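Local coordinates for thiosulfate sulfurtransferase YnjE (Escherichia coli, PDB 2WLR), which catalyses the transfer of sulfur from thiosulfate to cyanide, giving thiocyanate and sulfite, as a periplasmic monomer built from rhodanese domains, at residues D212-A217 and D326-E331; P297-T302 and A318-A323; S304-I309 and G368-E373; S387-D390 and Y394-S397. All blocks are in the same frame, centred on the assembly; numbering follows the deposited sequence.

Contact 1 of 4, residues D212-A217 and D326-E331; sequences DVYAAA and DSTHME
At the interface between the second and third rhodanese domains, beside the probable substrate-binding region of the third, Tyr214 meets the loop 326-331 at Thr328. Tyr214 stands in the first turn of helix 213-226, and its CG lies between the backbone N and the carbonyl carbon (chi1 73°), which sends the ring out from the helix start toward the loop. The phenol tip does the touching: Tyr214 OH lies 3.5 Å from Thr328 CA, and Thr328 CB and CG2 are equally near. The approach is a slanting one, with the hydroxyl against the hydrocarbon part of the threonine, and Ser327 O lies near the plane of the tyrosine ring at its edge, 4.3 Å from Tyr214 CE2. The contact is thus van der Waals packing at the surface.

The loop is tied together through Asp326. A type I beta turn runs from Asp326 to His329, and inside it Asp326 OD1 accepts from Thr328 N at 3.0 Å, an Asx turn. The same oxygen takes a nearly straight bond from His329 ND1 at 2.7 Å (171°), lying in the imidazole plane. The two donors reach OD1 from opposite faces of the carboxylate, so one oxygen ties the start of the turn to both Thr328 and the His329 ring.

Around this patch, Ser327 OG is hydrogen-bonded to Gly305 O. The Tyr214 ring packs edge-to-face with Trp369 and touches Arg370 and Glu373, which places helix 369-380 next to both helix 213-226 and the loop that follows strand 319-320.

Contact 2 of 4, residues P297-T302 and A318-A323; sequences PEFIGT and ARWGHA
Phe299 and Trp320 pack helix 296-300 against strand 319-320, an outermost strand of the parallel sheet in the third rhodanese domain, an alpha/beta fold. From Phe299 CB, which points toward the strand and lies 4.1 Å from Trp320 CD1, the chain turns with CG anti to the backbone N (chi1 -172°) and carries the ring over the strand. CG stays beside the same indole carbon, and CD1 comes closest to it, 3.7 Å from Trp320 CD1. Farther along, CE1 and CZ settle against Trp320 CB, each at 3.8 Å, and CE1 also meets the backbone N of Trp320. At its edge the ring reaches Ala318 O, near the ring plane.

The Trp320 CB group makes a CH-pi contact over one face of the phenyl, 17° off the ring normal. The Phe299 phenyl and the five-membered ring of the Trp320 indole meet obliquely, their planes at 43°. Cut back to an alanine here, the Phe299 side chain would probably leave Trp320 CB and CD1 without their cover and open a gap between the helix and the strand.

Further partners surround the pair. Trp320 NE1 is hydrogen-bonded to Arg294 O, while Arg409 makes a cation-pi contact with the Phe299 ring. The helix ends in a Schellman motif at Gly301, whose positive phi suits a residue without CB, and Thr302 N closes it on Pro297 O at 2.9 Å. On the indole itself, the backbone N of His322 sits over the centre of one face, 3.5 Å above the plane.

Contact 3 of 4, residues S304-I309 and G368-E373; sequences SGYSYI and GWRASE
In what is probably the substrate pocket of the third rhodanese domain, Tyr306 from the loop 304-309 meets Arg370, probably a substrate-binding residue, in the first turn of helix 369-380. This helix starts directly after the loop of Cys365, the persulfide-forming cysteine, here oxidised to 3-sulfinoalanine. Arg370 NH2 donates to Tyr306 OH at 2.9 Å, with a bent N-H...O angle of 133°. The hydroxyl sits out of the guanidinium plane, and ring and guanidinium are turned 63° against each other. The arginine runs nearly straight to CD and then bends at chi3 (-77°), swinging the guanidinium toward the tyrosine. Its other nitrogens are also engaged: NE bonds to a sulfinate oxygen of residue 365, and NH1 makes a salt bridge with Glu298. The phenol is thus one of several groups that fix the guanidinium's rotation. A phenylalanine in place of Tyr306 lacks the hydroxyl, which would probably leave NH2 with one acceptor fewer and that end of the guanidinium freer to shift.

Within the loop, a type I beta turn spans Tyr306 to Ile309, and Ser304 OG accepts from Tyr306 N at 3.1 Å, an ST turn. That hydroxyl donates in turn to Ile309 O, 2.6 Å away. At the helix start, Gly368 takes the N-cap position, and Ser372 OG donates to Gly368 O, 2.7 Å away.

Contact 4 of 4, residues S387-D390 and Y394-S397; sequences SVYD and YEWS
With CG anti to the backbone N in both residues (chi1 163° in Tyr389, -173° in Glu395), the Tyr389 ring extends from the end of strand 386-389 and the Glu395 carboxylate from helix 392-396 until the two groups meet. This is a strand-to-helix connection of the third rhodanese domain's alpha/beta fold, folded back over a short turn. Glu395 remains extended beyond CG, and its carboxylate arrives at the hydroxyl end of the ring.

Tyr389 OH donates to Glu395 OE1 at 2.7 Å, and the hydroxyl meets OE1 on the anti side, tilted well out of the carboxylate plane. The carboxylate oxygen lies near the plane of the phenol at its edge, also 3.2 Å from Tyr389 CE1, while ring and carboxylate planes differ by 28°. The phenolic oxygen lies against the aliphatic part of the glutamate as well, 3.8 Å from Glu395 CB. The ring is buried, and this bond gives its hydroxyl a partner there while tying the strand end to the helix.

Around the pair, Tyr389 and Glu395 both touch Met276 of helix 276-280, and Tyr389 also packs on Ile315 of strand 314-315. Trp396 reaches the same strand residue, and its NE1 is hydrogen-bonded to Pro403 O. The indole turns an edge to the phenol oxygen: Trp396 CE3 lies 4.1 Å from Tyr389 OH, near the indole plane.

Overall arrangement
Contact 4 is buried, contacts 2 and 3 are partly so, and contact 1 is a surface contact, the one that joins the second and third rhodanese domains. The other three lie within the third. Contacts 2 and 4 reach the same parallel sheet, by strands 319-320 and 386-389, but differ in chemistry: aromatic packing in one, a single short hydrogen bond in the other. Contacts 1 and 3 lie close together, centres 9 Å apart, and contact 3 shares polar links with both contact 1 and contact 2. Met330 packs on Ala323 between contacts 1 and 2, whereas Ile309 and Tyr394 link contact 3 to contact 4 by apolar packing.

Contact 1 of 4, residues D212-A217 and D326-E331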
loop_
_atom_site.group_PDB
_atom_site.type_symbol
_atom_site.label_atom_id
_atom_site.label_comp_id
_atom_site.label_asym_id
_atom_site.label_seq_id
_atom_site.Cartn_x
_atom_site.Cartn_y
_atom_site.Cartn_z
ATOM N N ASP A 212 5.796 -6.890 -8.371
ATOM C CA ASP A 212 4.884 -7.082 -7.237
ATOM C C ASP A 212 5.249 -6.031 -6.194
ATOM O O ASP A 212 6.417 -5.859 -5.853
ATOM C CB ASP A 212 5.065 -8.466 -6.617
ATOM C CG ASP A 212 4.822 -9.596 -7.610
ATOM O OD1 ASP A 212 3.817 -9.572 -8.365
ATOM O OD2 ASP A 212 5.656 -10.525 -7.605
ATOM N N VAL A 213 4.235 -5.359 -5.653
ATOM C CA VAL A 213 4.469 -4.277 -4.718
ATOM C C VAL A 213 5.222 -4.782 -3.496
ATOM O O VAL A 213 6.085 -4.079 -2.991
ATOM C CB VAL A 213 3.143 -3.617 -4.323
ATOM C CG1 VAL A 213 3.338 -2.650 -3.173
ATOM C CG2 VAL A 213 2.527 -2.885 -5.537
ATOM N N TYR A 214 4.894 -5.980 -3.008
ATOM C CA TYR A 214 5.510 -6.462 -1.781
ATOM C C TYR A 214 7.006 -6.654 -1.822
ATOM O O TYR A 214 7.637 -6.547 -0.782
ATOM C CB TYR A 214 4.743 -7.631 -1.152
ATOM C CG TYR A 214 4.802 -9.007 -1.786
ATOM C CD1 TYR A 214 5.173 -9.224 -3.120
ATOM C CD2 TYR A 214 4.474 -10.123 -1.006
ATOM C CE1 TYR A 214 5.208 -10.510 -3.645
ATOM C CE2 TYR A 214 4.516 -11.401 -1.535
ATOM C CZ TYR A 214 4.895 -11.586 -2.830
ATOM O OH TYR A 214 4.928 -12.875 -3.327
ATOM N N ALA A 215 7.574 -6.874 -3.005
ATOM C CA ALA A 215 9.027 -6.931 -3.113
ATOM C C ALA A 215 9.648 -5.575 -2.834
ATOM O O ALA A 215 10.647 -5.473 -2.093
ATOM C CB ALA A 215 9.453 -7.470 -4.488
ATOM N N ALA A 216 9.089 -4.540 -3.457
ATOM C CA ALA A 216 9.528 -3.177 -3.230
ATOM C C ALA A 216 9.327 -2.764 -1.765
ATOM O O ALA A 216 10.183 -2.101 -1.168
ATOM C CB ALA A 216 8.800 -2.231 -4.158
ATOM N N ALA A 217 8.207 -3.178 -1.172
ATOM C CA ALA A 217 7.893 -2.817 0.175
ATOM C C ALA A 217 8.859 -3.418 1.176
ATOM O O ALA A 217 9.202 -2.811 2.188
ATOM C CB ALA A 217 6.453 -3.215 0.550
ATOM N N ASP A 326 -3.652 -16.439 -1.708
ATOM C CA ASP A 326 -2.652 -17.389 -1.307
ATOM C C ASP A 326 -1.449 -16.618 -0.815
ATOM O O ASP A 326 -1.509 -15.379 -0.661
ATOM C CB ASP A 326 -2.305 -18.320 -2.473
ATOM C CG ASP A 326 -1.702 -17.599 -3.667
ATOM O OD1 ASP A 326 -1.113 -16.504 -3.494
ATOM O OD2 ASP A 326 -1.818 -18.129 -4.802
ATOM N N SER A 327 -0.345 -17.308 -0.574
ATOM C CA SER A 327 0.781 -16.688 0.112
ATOM C C SER A 327 1.569 -15.659 -0.717
ATOM O O SER A 327 2.377 -14.920 -0.152
ATOM C CB SER A 327 1.710 -17.772 0.667
ATOM O OG SER A 327 2.380 -18.412 -0.388
ATOM N N THR A 328 1.288 -15.566 -2.023
ATOM C CA THR A 328 1.991 -14.657 -2.928
ATOM C C THR A 328 1.094 -13.543 -3.507
ATOM O O THR A 328 1.502 -12.856 -4.445
ATOM C CB THR A 328 2.658 -15.426 -4.081
ATOM O OG1 THR A 328 1.714 -16.332 -4.666
ATOM C CG2 THR A 328 3.861 -16.210 -3.577
ATOM N N HIS A 329 -0.092 -13.352 -2.932
ATOM C CA HIS A 329 -1.046 -12.341 -3.418
ATOM C C HIS A 329 -1.589 -11.510 -2.272
ATOM O O HIS A 329 -1.570 -11.912 -1.112
ATOM C CB HIS A 329 -2.195 -13.009 -4.180
ATOM C CG HIS A 329 -1.775 -13.590 -5.493
ATOM N ND1 HIS A 329 -1.254 -14.863 -5.612
ATOM C CD2 HIS A 329 -1.773 -13.064 -6.741
ATOM C CE1 HIS A 329 -0.957 -15.093 -6.880
ATOM N NE2 HIS A 329 -1.268 -14.022 -7.587
HETATM N N MSE A 330 -2.077 -10.329 -2.642
HETATM C CA MSE A 330 -2.504 -9.317 -1.672
HETATM C C MSE A 330 -3.777 -8.609 -2.108
HETATM O O MSE A 330 -3.961 -7.407 -1.884
HETATM C CB MSE A 330 -1.338 -8.307 -1.410
HETATM C CG MSE A 330 -0.170 -8.864 -0.532
HETATM SE SE MSE A 330 -0.816 -9.140 1.212
HETATM C CE MSE A 330 -0.472 -7.366 1.797
ATOM N N GLU A 331 -4.730 -9.375 -2.640
ATOM C CA GLU A 331 -5.949 -8.777 -3.175
ATOM C C GLU A 331 -6.777 -7.927 -2.214
ATOM O O GLU A 331 -7.420 -6.956 -2.654
ATOM C CB GLU A 331 -6.894 -9.846 -3.771
ATOM C CG GLU A 331 -6.354 -10.621 -4.944
ATOM C CD GLU A 331 -5.731 -11.934 -4.522
ATOM O OE1 GLU A 331 -5.209 -12.032 -3.378
ATOM O OE2 GLU A 331 -5.741 -12.881 -5.353
#

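Contact 2 of 4, residues P297-T302 and A318-A323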
loop_
_atom_site.group_PDB
_atom_site.type_symbol
_atom_site.label_atom_id
_atom_site.label_comp_id
_atom_site.label_asym_id
_atom_site.label_seq_id
_atom_site.Cartn_x
_atom_site.Cartn_y
_atom_site.Cartn_z
ATOM N N PRO A 297 -6.444 -19.532 4.485
ATOM C CA PRO A 297 -5.970 -20.934 4.655
ATOM C C PRO A 297 -4.714 -21.065 5.538
ATOM O O PRO A 297 -4.547 -22.054 6.258
ATOM C CB PRO A 297 -5.689 -21.379 3.229
ATOM C CG PRO A 297 -6.689 -20.593 2.424
ATOM C CD PRO A 297 -6.693 -19.216 3.073
ATOM N N GLU A 298 -3.810 -20.087 5.459
ATOM C CA GLU A 298 -2.675 -20.041 6.370
ATOM C C GLU A 298 -3.109 -19.742 7.815
ATOM O O GLU A 298 -2.664 -20.379 8.773
ATOM C CB GLU A 298 -1.682 -18.960 5.918
ATOM C CG GLU A 298 -0.903 -19.275 4.678
ATOM C CD GLU A 298 -0.169 -18.035 4.168
ATOM O OE1 GLU A 298 0.933 -17.762 4.693
ATOM O OE2 GLU A 298 -0.732 -17.345 3.295
ATOM N N PHE A 299 -3.959 -18.732 7.987
ATOM C CA PHE A 299 -4.436 -18.305 9.297
ATOM C C PHE A 299 -5.145 -19.444 10.038
ATOM O O PHE A 299 -4.999 -19.561 11.255
ATOM C CB PHE A 299 -5.375 -17.088 9.158
ATOM C CG PHE A 299 -5.774 -16.457 10.459
ATOM C CD1 PHE A 299 -4.908 -15.596 11.152
ATOM C CD2 PHE A 299 -7.031 -16.695 11.012
ATOM C CE1 PHE A 299 -5.258 -15.007 12.319
ATOM C CE2 PHE A 299 -7.385 -16.093 12.218
ATOM C CZ PHE A 299 -6.490 -15.255 12.875
ATOM N N ILE A 300 -5.855 -20.303 9.312
ATOM C CA ILE A 300 -6.591 -21.386 9.977
ATOM C C ILE A 300 -5.831 -22.703 10.017
ATOM O O ILE A 300 -6.296 -23.644 10.663
ATOM C CB ILE A 300 -8.027 -21.575 9.398
ATOM C CG1 ILE A 300 -8.002 -22.071 7.955
ATOM C CG2 ILE A 300 -8.813 -20.283 9.582
ATOM C CD1 ILE A 300 -9.405 -22.504 7.398
ATOM N N GLY A 301 -4.692 -22.776 9.334
ATOM C CA GLY A 301 -3.757 -23.880 9.479
ATOM C C GLY A 301 -3.880 -24.990 8.446
ATOM O O GLY A 301 -3.372 -26.091 8.664
ATOM N N THR A 302 -4.530 -24.718 7.320
ATOM C CA THR A 302 -4.649 -25.680 6.229
ATOM C C THR A 302 -3.359 -25.870 5.440
ATOM O O THR A 302 -3.102 -26.939 4.852
ATOM C CB THR A 302 -5.717 -25.191 5.242
ATOM O OG1 THR A 302 -6.866 -24.761 5.984
ATOM C CG2 THR A 302 -6.079 -26.299 4.227
ATOM N N ALA A 318 -2.633 -13.833 17.640
ATOM C CA ALA A 318 -2.456 -12.902 16.523
ATOM C C ALA A 318 -3.814 -12.590 15.918
ATOM O O ALA A 318 -4.691 -13.459 15.839
ATOM C CB ALA A 318 -1.509 -13.502 15.469
ATOM N N ARG A 319 -3.981 -11.342 15.517
ATOM C CA ARG A 319 -5.212 -10.880 14.906
ATOM C C ARG A 319 -5.057 -10.895 13.403
ATOM O O ARG A 319 -4.013 -10.512 12.892
ATOM C CB ARG A 319 -5.547 -9.500 15.425
ATOM C CG ARG A 319 -5.903 -9.525 16.924
ATOM C CD ARG A 319 -5.861 -8.190 17.586
ATOM N NE ARG A 319 -6.443 -8.310 18.938
ATOM C CZ ARG A 319 -6.176 -7.497 19.954
ATOM N NH1 ARG A 319 -5.352 -6.471 19.841
ATOM N NH2 ARG A 319 -6.759 -7.725 21.130
ATOM N N TRP A 320 -6.081 -11.294 12.666
ATOM C CA TRP A 320 -5.979 -11.386 11.217
ATOM C C TRP A 320 -6.059 -10.017 10.602
ATOM O O TRP A 320 -6.971 -9.269 10.884
ATOM C CB TRP A 320 -7.118 -12.201 10.619
ATOM C CG TRP A 320 -6.864 -12.585 9.155
ATOM C CD1 TRP A 320 -5.708 -13.067 8.611
ATOM C CD2 TRP A 320 -7.812 -12.555 8.084
ATOM N NE1 TRP A 320 -5.868 -13.322 7.293
ATOM C CE2 TRP A 320 -7.157 -13.034 6.934
ATOM C CE3 TRP A 320 -9.157 -12.183 7.990
ATOM C CZ2 TRP A 320 -7.787 -13.129 5.706
ATOM C CZ3 TRP A 320 -9.774 -12.273 6.764
ATOM C CH2 TRP A 320 -9.094 -12.741 5.642
ATOM N N GLY A 321 -5.103 -9.695 9.729
ATOM C CA GLY A 321 -5.087 -8.391 9.069
ATOM C C GLY A 321 -5.635 -8.361 7.657
ATOM O O GLY A 321 -5.539 -7.334 6.985
ATOM N N HIS A 322 -6.210 -9.461 7.189
ATOM C CA HIS A 322 -6.463 -9.691 5.781
ATOM C C HIS A 322 -5.145 -9.808 4.993
ATOM O O HIS A 322 -4.067 -9.576 5.514
ATOM C CB HIS A 322 -7.429 -8.653 5.191
ATOM C CG HIS A 322 -8.825 -8.801 5.710
ATOM N ND1 HIS A 322 -9.863 -9.291 4.944
ATOM C CD2 HIS A 322 -9.340 -8.566 6.929
ATOM C CE1 HIS A 322 -10.969 -9.325 5.676
ATOM N NE2 HIS A 322 -10.678 -8.891 6.885
ATOM N N ALA A 323 -5.239 -10.242 3.736
ATOM C CA ALA A 323 -4.047 -10.437 2.896
ATOM C C ALA A 323 -4.486 -10.700 1.462
ATOM O O ALA A 323 -4.966 -9.791 0.773
ATOM C CB ALA A 323 -3.149 -11.573 3.456
#

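Contact 3 of 4, residues S304-I309 and G368-E373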
loop_
_atom_site.group_PDB
_atom_site.type_symbol
_atom_site.label_atom_id
_atom_site.label_comp_id
_atom_site.label_asym_id
_atom_site.label_seq_id
_atom_site.Cartn_x
_atom_site.Cartn_y
_atom_site.Cartn_z
ATOM N N SER A 304 0.888 -24.103 5.300
ATOM C CA SER A 304 1.866 -23.174 5.848
ATOM C C SER A 304 2.033 -21.973 4.919
ATOM O O SER A 304 2.473 -20.906 5.372
ATOM C CB SER A 304 3.210 -23.876 6.002
ATOM O OG SER A 304 3.870 -23.972 4.770
ATOM N N GLY A 305 1.714 -22.157 3.641
ATOM C CA GLY A 305 1.911 -21.119 2.615
ATOM C C GLY A 305 3.242 -21.205 1.872
ATOM O O GLY A 305 3.467 -20.527 0.875
ATOM N N TYR A 306 4.156 -22.052 2.356
ATOM C CA TYR A 306 5.512 -22.106 1.810
ATOM C C TYR A 306 6.033 -23.551 1.757
ATOM O O TYR A 306 5.895 -24.299 2.728
ATOM C CB TYR A 306 6.458 -21.285 2.689
ATOM C CG TYR A 306 6.082 -19.827 2.823
ATOM C CD1 TYR A 306 5.109 -19.439 3.709
ATOM C CD2 TYR A 306 6.725 -18.852 2.076
ATOM C CE1 TYR A 306 4.744 -18.115 3.865
ATOM C CE2 TYR A 306 6.368 -17.497 2.215
ATOM C CZ TYR A 306 5.372 -17.141 3.111
ATOM O OH TYR A 306 5.012 -15.809 3.305
ATOM N N SER A 307 6.676 -23.901 0.645
ATOM C CA SER A 307 7.225 -25.246 0.453
ATOM C C SER A 307 8.267 -25.625 1.510
ATOM O O SER A 307 8.396 -26.794 1.853
ATOM C CB SER A 307 7.826 -25.374 -0.945
ATOM O OG SER A 307 8.905 -24.464 -1.132
ATOM N N TYR A 308 8.985 -24.628 2.031
ATOM C CA TYR A 308 10.076 -24.835 3.010
ATOM C C TYR A 308 9.667 -24.612 4.470
ATOM O O TYR A 308 10.496 -24.720 5.390
ATOM C CB TYR A 308 11.276 -23.958 2.625
ATOM C CG TYR A 308 10.978 -22.472 2.521
ATOM C CD1 TYR A 308 11.056 -21.655 3.629
ATOM C CD2 TYR A 308 10.622 -21.901 1.303
ATOM C CE1 TYR A 308 10.791 -20.294 3.542
ATOM C CE2 TYR A 308 10.356 -20.547 1.198
ATOM C CZ TYR A 308 10.436 -19.747 2.327
ATOM O OH TYR A 308 10.170 -18.400 2.210
ATOM N N ILE A 309 8.393 -24.298 4.705
ATOM C CA ILE A 309 7.855 -24.222 6.054
ATOM C C ILE A 309 6.911 -25.383 6.298
ATOM O O ILE A 309 5.821 -25.448 5.722
ATOM C CB ILE A 309 7.147 -22.877 6.369
ATOM C CG1 ILE A 309 8.096 -21.708 6.109
ATOM C CG2 ILE A 309 6.711 -22.843 7.819
ATOM C CD1 ILE A 309 7.438 -20.328 6.269
ATOM N N GLY A 368 8.070 -12.019 5.906
ATOM C CA GLY A 368 8.127 -10.544 6.082
ATOM C C GLY A 368 7.668 -9.712 4.883
ATOM O O GLY A 368 7.443 -8.511 5.053
ATOM N N TRP A 369 7.523 -10.291 3.682
ATOM C CA TRP A 369 7.212 -9.478 2.480
ATOM C C TRP A 369 5.805 -8.846 2.514
ATOM O O TRP A 369 5.653 -7.644 2.337
ATOM C CB TRP A 369 7.324 -10.272 1.191
ATOM C CG TRP A 369 8.697 -10.565 0.701
ATOM C CD1 TRP A 369 9.829 -10.813 1.440
ATOM C CD2 TRP A 369 9.060 -10.687 -0.664
ATOM N NE1 TRP A 369 10.866 -11.082 0.593
ATOM C CE2 TRP A 369 10.421 -11.012 -0.701
ATOM C CE3 TRP A 369 8.359 -10.575 -1.868
ATOM C CZ2 TRP A 369 11.102 -11.205 -1.902
ATOM C CZ3 TRP A 369 9.046 -10.759 -3.062
ATOM C CH2 TRP A 369 10.391 -11.069 -3.066
ATOM N N ARG A 370 4.769 -9.648 2.747
ATOM C CA ARG A 370 3.403 -9.097 2.760
ATOM C C ARG A 370 3.244 -8.095 3.924
ATOM O O ARG A 370 2.606 -7.059 3.772
ATOM C CB ARG A 370 2.381 -10.222 2.868
ATOM C CG ARG A 370 2.317 -11.114 1.656
ATOM C CD ARG A 370 1.407 -12.310 1.893
ATOM N NE ARG A 370 2.088 -13.303 2.715
ATOM C CZ ARG A 370 1.529 -14.444 3.105
ATOM N NH1 ARG A 370 0.256 -14.703 2.809
ATOM N NH2 ARG A 370 2.237 -15.317 3.811
ATOM N N ALA A 371 3.820 -8.405 5.078
ATOM C CA ALA A 371 3.835 -7.512 6.226
ATOM C C ALA A 371 4.473 -6.175 5.902
ATOM O O ALA A 371 4.070 -5.138 6.450
ATOM C CB ALA A 371 4.576 -8.182 7.391
ATOM N N SER A 372 5.460 -6.181 5.007
ATOM C CA SER A 372 6.096 -4.930 4.642
ATOM C C SER A 372 5.203 -4.055 3.807
ATOM O O SER A 372 5.230 -2.831 3.958
ATOM C CB SER A 372 7.383 -5.200 3.893
ATOM O OG SER A 372 8.275 -5.977 4.693
ATOM N N GLU A 373 4.457 -4.658 2.908
ATOM C CA GLU A 373 3.479 -3.902 2.131
ATOM C C GLU A 373 2.453 -3.259 3.061
ATOM O O GLU A 373 2.140 -2.045 2.907
ATOM C CB GLU A 373 2.820 -4.821 1.082
ATOM C CG GLU A 373 1.797 -4.103 0.229
ATOM C CD GLU A 373 1.315 -4.912 -0.964
ATOM O OE1 GLU A 373 1.767 -6.069 -1.169
ATOM O OE2 GLU A 373 0.463 -4.375 -1.701
#

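Contact 4 of 4, residues S387-D390 and Y394-S397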
loop_
_atom_site.group_PDB
_atom_site.type_symbol
_atom_site.label_atom_id
_atom_site.label_comp_id
_atom_site.label_asym_id
_atom_site.label_seq_id
_atom_site.Cartn_x
_atom_site.Cartn_y
_atom_site.Cartn_z
ATOM N N SER A 387 5.245 -1.478 12.914
ATOM C CA SER A 387 6.505 -2.192 12.695
ATOM C C SER A 387 6.248 -3.489 11.959
ATOM O O SER A 387 5.088 -3.864 11.691
ATOM C CB SER A 387 7.202 -2.528 13.999
ATOM O OG SER A 387 6.374 -3.366 14.815
ATOM N N VAL A 388 7.329 -4.187 11.639
ATOM C CA VAL A 388 7.263 -5.526 11.082
ATOM C C VAL A 388 7.980 -6.457 12.042
ATOM O O VAL A 388 9.082 -6.156 12.508
ATOM C CB VAL A 388 7.886 -5.620 9.687
ATOM C CG1 VAL A 388 8.039 -7.063 9.245
ATOM C CG2 VAL A 388 7.049 -4.795 8.677
ATOM N N TYR A 389 7.320 -7.560 12.416
ATOM C CA TYR A 389 7.970 -8.668 13.111
ATOM C C TYR A 389 8.582 -9.563 12.040
ATOM O O TYR A 389 7.912 -10.338 11.363
ATOM C CB TYR A 389 6.955 -9.404 14.021
ATOM C CG TYR A 389 7.434 -10.792 14.439
ATOM C CD1 TYR A 389 8.746 -10.993 14.803
ATOM C CD2 TYR A 389 6.558 -11.909 14.484
ATOM C CE1 TYR A 389 9.218 -12.251 15.153
ATOM C CE2 TYR A 389 7.026 -13.169 14.856
ATOM C CZ TYR A 389 8.345 -13.326 15.198
ATOM O OH TYR A 389 8.870 -14.557 15.552
ATOM N N ASP A 390 9.883 -9.428 11.859
ATOM C CA ASP A 390 10.596 -10.029 10.740
ATOM C C ASP A 390 10.436 -11.558 10.703
ATOM O O ASP A 390 10.040 -12.147 9.673
ATOM C CB ASP A 390 12.097 -9.648 10.835
ATOM C CG ASP A 390 12.864 -9.782 9.514
ATOM O OD1 ASP A 390 12.328 -10.250 8.479
ATOM O OD2 ASP A 390 14.069 -9.457 9.526
ATOM N N TYR A 394 7.650 -18.341 10.175
ATOM C CA TYR A 394 8.835 -19.195 10.023
ATOM C C TYR A 394 9.664 -19.290 11.286
ATOM O O TYR A 394 10.064 -20.372 11.701
ATOM C CB TYR A 394 9.724 -18.682 8.869
ATOM C CG TYR A 394 10.753 -19.636 8.279
ATOM C CD1 TYR A 394 10.669 -21.025 8.452
ATOM C CD2 TYR A 394 11.781 -19.159 7.487
ATOM C CE1 TYR A 394 11.621 -21.879 7.891
ATOM C CE2 TYR A 394 12.725 -19.999 6.930
ATOM C CZ TYR A 394 12.625 -21.362 7.112
ATOM O OH TYR A 394 13.591 -22.155 6.520
ATOM N N GLU A 395 9.933 -18.159 11.914
ATOM C CA GLU A 395 10.664 -18.161 13.156
ATOM C C GLU A 395 9.822 -18.734 14.286
ATOM O O GLU A 395 10.301 -19.617 15.029
ATOM C CB GLU A 395 11.137 -16.755 13.493
ATOM C CG GLU A 395 12.054 -16.739 14.715
ATOM C CD GLU A 395 12.394 -15.375 15.210
ATOM O OE1 GLU A 395 11.567 -14.433 15.105
ATOM O OE2 GLU A 395 13.508 -15.278 15.758
ATOM N N TRP A 396 8.602 -18.238 14.446
ATOM C CA TRP A 396 7.759 -18.604 15.593
ATOM C C TRP A 396 7.631 -20.108 15.673
ATOM O O TRP A 396 7.877 -20.709 16.732
ATOM C CB TRP A 396 6.383 -17.969 15.450
ATOM C CG TRP A 396 5.491 -18.134 16.622
ATOM C CD1 TRP A 396 4.545 -19.082 16.797
ATOM C CD2 TRP A 396 5.411 -17.265 17.741
ATOM N NE1 TRP A 396 3.889 -18.882 17.965
ATOM C CE2 TRP A 396 4.393 -17.774 18.587
ATOM C CE3 TRP A 396 6.104 -16.113 18.137
ATOM C CZ2 TRP A 396 4.055 -17.172 19.790
ATOM C CZ3 TRP A 396 5.762 -15.520 19.339
ATOM C CH2 TRP A 396 4.743 -16.048 20.149
ATOM N N SER A 397 7.303 -20.727 14.554
ATOM C CA SER A 397 6.994 -22.149 14.520
ATOM C C SER A 397 8.242 -23.027 14.480
ATOM O O SER A 397 8.130 -24.257 14.536
ATOM C CB SER A 397 6.044 -22.460 13.347
ATOM O OG SER A 397 6.645 -22.296 12.069
#